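Protein yesU (Bacillus subtilis, PDB 1OQ1) is of unknown function but has a galectin-like beta-sandwich fold of the concanavalin type, consistent with a possible role in carbohydrate recognition. Local coordinates at residues A[133-138]-A[170-175]. Residues are numbered along the deposited sequence; the frame is centred on the assembly and turned at random.
Sequences CNLRKS and GYVHFS
K137 NZ, on the strand whose L135 CD2 meets V172, is held by a salt bridge to D186 OD2 and by hydrogen bonds to the carbonyl oxygens of Y191 and P193. K137 lies beyond the touching residues; the contact itself is apolar, formed by C133, L135, V172 and F174, and it illustrates how two beta-sheets pack face to face: no hydrogen bond joins 133-138 to 170-175, and the backbones stand well apart, with L135 CA 9.2 Å from V172 CA. The strands run in opposing directions, so L135 faces V172 while C133 faces F174.

In the first pair the side chains reach tip to tip, L135 CD2 lying 4.0 Å from V172 CG1. With L135 CG opposite its backbone N (chi1 174°), the leucine sends CG and its two methyls across toward the other strand; the matching torsion of V172 (177°) sets the CG1 methyl, one of its two branches, against L135 CD2. In the second pair, C133 SG approaches the rim of the F174 ring rather than its face. It comes 4.0 Å from F174 CE2 and 5.4 Å from the ring centroid, almost exactly in the ring plane, a sulfur-aromatic contact made edge-on. The two segments bury 132 Å², both sides summed, a small, fully buried patch.

Neighbouring strands add to that core: L117 of strand 112-122 touches F174, and Y119 touches C133. L165 of strand 161-168 packs on V172 and W184 of strand 179-185 on L135, so the patch lies between the two antiparallel sheets of the galectin-like sandwich.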
# COMPACT_ATOMS: atom_id res chain seq x y z
N CYS A 133 11.22 5.97 0.25
CA CYS A 133 9.93 5.37 -0.06
C CYS A 133 9.98 5.33 -1.58
O CYS A 133 10.38 6.31 -2.20
CB CYS A 133 8.77 6.25 0.39
SG CYS A 133 8.62 6.45 2.18
N ASN A 134 9.56 4.22 -2.18
CA ASN A 134 9.61 4.08 -3.64
C ASN A 134 8.24 3.78 -4.25
O ASN A 134 7.47 3.01 -3.69
CB ASN A 134 10.56 2.93 -4.02
CG ASN A 134 11.99 3.15 -3.53
OD1 ASN A 134 12.29 4.14 -2.86
ND2 ASN A 134 12.87 2.21 -3.85
N LEU A 135 7.95 4.39 -5.39
CA LEU A 135 6.69 4.15 -6.10
C LEU A 135 6.98 3.43 -7.41
O LEU A 135 7.78 3.91 -8.22
CB LEU A 135 5.96 5.46 -6.42
CG LEU A 135 4.70 5.27 -7.29
CD1 LEU A 135 3.60 4.62 -6.45
CD2 LEU A 135 4.22 6.62 -7.82
N ARG A 136 6.36 2.28 -7.62
CA ARG A 136 6.56 1.53 -8.86
C ARG A 136 5.23 1.26 -9.54
O ARG A 136 4.18 1.29 -8.89
CB ARG A 136 7.27 0.20 -8.58
CG ARG A 136 8.76 0.36 -8.26
CD ARG A 136 9.46 -1.00 -8.20
NE ARG A 136 10.84 -0.89 -7.73
CZ ARG A 136 11.89 -0.62 -8.50
NH1 ARG A 136 11.75 -0.43 -9.80
NH2 ARG A 136 13.10 -0.53 -7.95
N LYS A 137 5.28 1.01 -10.84
CA LYS A 137 4.09 0.71 -11.63
C LYS A 137 4.30 -0.62 -12.35
O LYS A 137 5.31 -0.81 -13.04
CB LYS A 137 3.83 1.81 -12.66
CG LYS A 137 2.56 1.60 -13.47
CD LYS A 137 2.45 2.60 -14.62
CE LYS A 137 1.11 2.47 -15.34
NZ LYS A 137 1.04 3.38 -16.52
N SER A 138 3.35 -1.53 -12.18
CA SER A 138 3.41 -2.85 -12.82
C SER A 138 2.11 -3.06 -13.60
O SER A 138 1.16 -2.30 -13.41
CB SER A 138 3.59 -3.94 -11.76
OG SER A 138 4.85 -3.84 -11.14
N GLY A 170 -3.46 10.14 -13.82
CA GLY A 170 -2.01 10.00 -13.83
C GLY A 170 -1.27 10.52 -12.60
O GLY A 170 -0.10 10.19 -12.39
N TYR A 171 -1.96 11.29 -11.77
CA TYR A 171 -1.33 11.88 -10.59
C TYR A 171 -1.34 11.05 -9.30
O TYR A 171 -2.36 10.49 -8.92
CB TYR A 171 -2.00 13.23 -10.29
CG TYR A 171 -1.33 14.02 -9.19
CD1 TYR A 171 -0.04 14.53 -9.36
CD2 TYR A 171 -1.97 14.27 -7.98
CE1 TYR A 171 0.59 15.26 -8.36
CE2 TYR A 171 -1.35 15.00 -6.96
CZ TYR A 171 -0.07 15.49 -7.16
OH TYR A 171 0.56 16.23 -6.19
N VAL A 172 -0.17 10.98 -8.65
CA VAL A 172 -0.00 10.28 -7.38
C VAL A 172 0.80 11.18 -6.43
O VAL A 172 1.81 11.75 -6.84
CB VAL A 172 0.78 8.95 -7.54
CG1 VAL A 172 0.99 8.30 -6.17
CG2 VAL A 172 0.02 8.00 -8.46
N HIS A 173 0.34 11.30 -5.19
CA HIS A 173 1.04 12.11 -4.19
C HIS A 173 0.99 11.35 -2.86
O HIS A 173 -0.04 10.78 -2.51
CB HIS A 173 0.38 13.48 -4.04
CG HIS A 173 1.08 14.40 -3.08
ND1 HIS A 173 0.96 14.28 -1.72
CD2 HIS A 173 1.89 15.46 -3.30
CE1 HIS A 173 1.65 15.24 -1.13
NE2 HIS A 173 2.23 15.97 -2.07
N PHE A 174 2.11 11.36 -2.14
CA PHE A 174 2.21 10.64 -0.88
C PHE A 174 2.81 11.54 0.21
O PHE A 174 3.81 12.21 -0.01
CB PHE A 174 3.10 9.41 -1.09
CG PHE A 174 3.29 8.56 0.13
CD1 PHE A 174 2.20 8.07 0.84
CD2 PHE A 174 4.57 8.18 0.52
CE1 PHE A 174 2.39 7.21 1.92
CE2 PHE A 174 4.77 7.32 1.61
CZ PHE A 174 3.67 6.83 2.30
N SER A 175 2.19 11.52 1.39
CA SER A 175 2.67 12.32 2.51
C SER A 175 2.58 11.52 3.80
O SER A 175 1.80 10.57 3.90
CB SER A 175 1.86 13.61 2.64
OG SER A 175 0.51 13.35 3.00